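Local coordinates for tungsten formylmethanofuran dehydrogenase subunit E (Syntrophus aciditrophicus, PDB 3D00), which binds zinc through a C-terminal treble-clef finger and is implicated in microbial methanogenesis, though its precise role is unknown, at residues T58-P61 and D62-Q65; K42-P45 and E46-Y50. All coordinates share one frame; numbering follows the deposited sequence.

Contact 1 (T58-P61 and D62-Q65); sequences TCLP and DAVQ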
loop_
_atom_site.group_PDB
_atom_site.type_symbol
_atom_site.label_atom_id
_atom_site.label_comp_id
_atom_site.label_asym_id
_atom_site.label_seq_id
_atom_site.Cartn_x
_atom_site.Cartn_y
_atom_site.Cartn_z
ATOM N N THR A 58 -1.411 1.470 9.574
ATOM C CA THR A 58 -1.344 0.194 10.260
ATOM C C THR A 58 -2.562 -0.668 9.962
ATOM O O THR A 58 -3.661 -0.310 10.310
ATOM C CB THR A 58 -1.231 0.436 11.772
ATOM O OG1 THR A 58 -0.265 1.482 12.002
ATOM C CG2 THR A 58 -0.834 -0.817 12.501
ATOM N N CYS A 59 -2.352 -1.819 9.323
ATOM C CA CYS A 59 -3.355 -2.878 9.178
ATOM C C CYS A 59 -4.493 -2.573 8.231
ATOM O O CYS A 59 -4.810 -3.355 7.336
ATOM C CB CYS A 59 -3.957 -3.280 10.546
ATOM S SG CYS A 59 -2.833 -4.185 11.580
ATOM N N LEU A 60 -5.143 -1.458 8.472
ATOM C CA LEU A 60 -6.335 -1.110 7.750
ATOM C C LEU A 60 -6.120 -1.080 6.247
ATOM O O LEU A 60 -7.002 -1.518 5.513
ATOM C CB LEU A 60 -6.882 0.214 8.254
ATOM C CG LEU A 60 -8.386 0.484 8.312
ATOM C CD1 LEU A 60 -9.223 -0.724 8.526
ATOM C CD2 LEU A 60 -8.671 1.513 9.398
ATOM N N PRO A 61 -4.952 -0.563 5.752
ATOM C CA PRO A 61 -4.802 -0.697 4.295
ATOM C C PRO A 61 -4.954 -2.102 3.701
ATOM O O PRO A 61 -5.462 -2.221 2.596
ATOM C CB PRO A 61 -3.393 -0.180 4.063
ATOM C CG PRO A 61 -3.175 0.824 5.134
ATOM C CD PRO A 61 -3.814 0.204 6.332
ATOM N N ASP A 62 -4.488 -3.139 4.399
ATOM C CA ASP A 62 -4.579 -4.508 3.883
ATOM C C ASP A 62 -5.979 -5.051 3.837
ATOM O O ASP A 62 -6.269 -5.882 3.000
ATOM C CB ASP A 62 -3.658 -5.440 4.649
ATOM C CG ASP A 62 -2.187 -5.179 4.331
ATOM O OD1 ASP A 62 -1.871 -4.373 3.424
ATOM O OD2 ASP A 62 -1.334 -5.811 4.976
ATOM N N ALA A 63 -6.865 -4.573 4.726
ATOM C CA ALA A 63 -8.299 -4.932 4.679
ATOM C C ALA A 63 -8.912 -4.419 3.382
ATOM O O ALA A 63 -9.589 -5.155 2.657
ATOM C CB ALA A 63 -9.030 -4.322 5.881
ATOM N N VAL A 64 -8.643 -3.155 3.083
ATOM C CA VAL A 64 -9.062 -2.534 1.829
ATOM C C VAL A 64 -8.454 -3.286 0.627
ATOM O O VAL A 64 -9.174 -3.783 -0.219
ATOM C CB VAL A 64 -8.740 -0.993 1.802
ATOM C CG1 VAL A 64 -9.081 -0.364 0.418
ATOM C CG2 VAL A 64 -9.499 -0.265 2.890
ATOM N N GLN A 65 -7.142 -3.448 0.574
ATOM C CA GLN A 65 -6.509 -4.143 -0.548
ATOM C C GLN A 65 -7.007 -5.532 -0.772
ATOM O O GLN A 65 -7.202 -5.946 -1.940
ATOM C CB GLN A 65 -5.021 -4.139 -0.384
ATOM C CG GLN A 65 -4.496 -2.761 -0.468
ATOM C CD GLN A 65 -3.018 -2.720 -0.542
ATOM O OE1 GLN A 65 -2.463 -2.241 -1.523
ATOM N NE2 GLN A 65 -2.353 -3.201 0.507
#

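Contact 2 (K42-P45 and E46-Y50); sequences KNLP and EGILY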
loop_
_atom_site.group_PDB
_atom_site.type_symbol
_atom_site.label_atom_id
_atom_site.label_comp_id
_atom_site.label_asym_id
_atom_site.label_seq_id
_atom_site.Cartn_x
_atom_site.Cartn_y
_atom_site.Cartn_z
ATOM N N LYS A 42 -21.458 -1.731 2.072
ATOM C CA LYS A 42 -22.908 -1.902 2.223
ATOM C C LYS A 42 -23.680 -0.595 2.273
ATOM O O LYS A 42 -24.872 -0.625 2.156
ATOM C CB LYS A 42 -23.238 -2.708 3.491
ATOM C CG LYS A 42 -23.187 -4.248 3.323
ATOM C CD LYS A 42 -23.900 -4.986 4.497
ATOM C CE LYS A 42 -23.050 -5.012 5.797
ATOM N NZ LYS A 42 -23.837 -4.682 7.046
ATOM N N ASN A 43 -22.990 0.527 2.460
ATOM C CA ASN A 43 -23.570 1.869 2.564
ATOM C C ASN A 43 -23.185 2.803 1.398
ATOM O O ASN A 43 -23.349 4.024 1.455
ATOM C CB ASN A 43 -23.156 2.481 3.910
ATOM C CG ASN A 43 -24.000 1.956 5.059
ATOM O OD1 ASN A 43 -25.098 2.479 5.319
ATOM N ND2 ASN A 43 -23.533 0.907 5.720
ATOM N N LEU A 44 -22.692 2.224 0.316
ATOM C CA LEU A 44 -22.500 2.977 -0.911
ATOM C C LEU A 44 -23.654 2.607 -1.821
ATOM O O LEU A 44 -24.194 1.501 -1.715
ATOM C CB LEU A 44 -21.163 2.635 -1.570
ATOM C CG LEU A 44 -19.868 3.058 -0.869
ATOM C CD1 LEU A 44 -18.704 2.662 -1.708
ATOM C CD2 LEU A 44 -19.854 4.539 -0.608
ATOM N N PRO A 45 -24.068 3.536 -2.696
ATOM C CA PRO A 45 -25.006 3.164 -3.760
ATOM C C PRO A 45 -24.545 1.910 -4.544
ATOM O O PRO A 45 -23.321 1.712 -4.774
ATOM C CB PRO A 45 -25.008 4.393 -4.679
ATOM C CG PRO A 45 -24.576 5.516 -3.853
ATOM C CD PRO A 45 -23.747 4.974 -2.707
ATOM N N GLU A 46 -25.529 1.096 -4.957
ATOM C CA GLU A 46 -25.295 -0.217 -5.598
ATOM C C GLU A 46 -24.595 -0.123 -6.944
ATOM O O GLU A 46 -25.048 0.587 -7.839
ATOM C CB GLU A 46 -26.606 -1.006 -5.783
ATOM C CG GLU A 46 -26.355 -2.492 -6.126
ATOM C CD GLU A 46 -27.488 -3.154 -6.897
ATOM O OE1 GLU A 46 -28.676 -2.877 -6.591
ATOM O OE2 GLU A 46 -27.175 -3.952 -7.827
ATOM N N GLY A 47 -23.479 -0.842 -7.063
ATOM C CA GLY A 47 -22.762 -0.966 -8.308
ATOM C C GLY A 47 -21.827 0.170 -8.670
ATOM O O GLY A 47 -21.256 0.152 -9.762
ATOM N N ILE A 48 -21.619 1.141 -7.772
ATOM C CA ILE A 48 -20.779 2.317 -8.115
ATOM C C ILE A 48 -19.304 2.018 -8.002
ATOM O O ILE A 48 -18.906 1.084 -7.291
ATOM C CB ILE A 48 -21.130 3.600 -7.278
ATOM C CG1 ILE A 48 -20.571 3.534 -5.852
ATOM C CG2 ILE A 48 -22.658 3.817 -7.260
ATOM C CD1 ILE A 48 -20.176 4.894 -5.295
ATOM N N LEU A 49 -18.523 2.854 -8.683
ATOM C CA LEU A 49 -17.047 2.806 -8.683
ATOM C C LEU A 49 -16.495 3.743 -7.610
ATOM O O LEU A 49 -16.702 4.975 -7.648
ATOM C CB LEU A 49 -16.460 3.198 -10.065
ATOM N N TYR A 50 -15.770 3.159 -6.661
ATOM C CA TYR A 50 -15.361 3.891 -5.490
ATOM C C TYR A 50 -13.851 3.862 -5.324
ATOM O O TYR A 50 -13.201 2.885 -5.676
ATOM C CB TYR A 50 -16.106 3.341 -4.252
ATOM C CG TYR A 50 -15.869 1.875 -3.872
ATOM C CD1 TYR A 50 -14.754 1.511 -3.163
ATOM C CD2 TYR A 50 -16.786 0.881 -4.185
ATOM C CE1 TYR A 50 -14.518 0.217 -2.807
ATOM C CE2 TYR A 50 -16.573 -0.431 -3.809
ATOM C CZ TYR A 50 -15.416 -0.747 -3.122
ATOM O OH TYR A 50 -15.130 -2.027 -2.706
HETATM O O HOH W 1 -20.974 -0.013 -4.949
#

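Contact 1 (T58-P61 and D62-Q65)
P61 and Q65 join by the alpha-helical i to i+4 bond: Q65 N reaches P61 O at 2.9 Å, almost straight at 173°. The Q65 side chain rises past the same carbonyl, its CG 3.3 Å from P61 O. One residue back, V64 N makes a straight but weak bond to L60 O at 3.4 Å, and A63 N adds a weak, more bent one to that oxygen. At the N-cap position, C59 O takes D62 N at 3.0 Å in an i to i+3 bond; the donor stands well above the carbonyl plane.

D62 and Q65 share a helix face, and Q65 NE2 meets D62 OD1 in a weak bond of 3.2 Å. With CG beside the backbone N (chi1 -71°), the D62 carboxylate stays close to the helix start, where H23 and, from the second subunit, T71 and G73 bind it. Q65 OE1 accepts from F72 N and from Q65 of the second subunit, so this buried polar face belongs to the dimer interface. L60 and V64 pack instead on helix 28-42. The segments form the N-terminal end of the helix in the beta-alpha-beta unit of strand 50-54, helix 60-67 and strand 77-79.

Contact 2 (K42-P45 and E46-Y50)
P45 and I48 are the first and last residues of a type II beta turn, with E46 and G47 at its corners. The bond that closes such a turn is stretched here: I48 N points at P45 O over 3.5 Å, well aligned at 160° but weak. A water also bridges the two groups. It donates to P45 O at 2.9 Å and accepts a weak bond from I48 N at 3.1 Å, so the carbonyl and the amide are linked twice, once directly and once through solvent. G47 takes the positive phi (82°) of the third turn position, a conformation that glycine adopts easily.

Side-chain packing flanks the turn. The CG2 branch of I48 lies 3.5 Å from CB of the P45 ring, and the same methyl makes a van der Waals contact with P45 O at 3.3 Å. I48 CG1 sits between its own backbone N and carbonyl carbon (chi1 77°), which leaves CG2 as the branch beside the backbone N and turned to the proline. Further up the loop, L44 CB and I48 CG1 approach more loosely, at 4.4 Å.

A leucine-aromatic contact spans the mouth of the loop. L44 CD1 meets Y50 obliquely, near the root of the ring, 3.6 Å from CD2 and almost as near to CG and CB. The two side chains cross at about a right angle, and the CD1 methyl carries the contact.

The whole loop lies at the surface and links helix 28-42 to strand 50-54. N43 ND2 bonds back to L39 O of helix 28-42, while L44 and Y50 both rest on L89 of strand 86-91 and I48 touches D91 of the same strand. Y50, which opens strand 50-54, also packs against T68, P69 and C70 in the loop following helix 60-67.

How the contacts relate
Contact 2 comes first along the chain, in the loop between helix 28-42 and strand 50-54; contact 1 follows beyond that strand, at the start of helix 60-67. Their centres are 19 Å apart and their nearest atoms about 6 Å, so they do not touch. Strand 50-54, in the mixed five-stranded sheet, connects them, and helix 28-42 borders both. Contact 1 is buried near the centre of the chain and reaches the second subunit, whereas contact 2 is a surface turn about 17 Å from that centre. Both belong to the FmdE core and lie away from the zinc site, illustrating how one alpha+beta core combines a buried, dimer-facing helix start with a solvent-bridged turn.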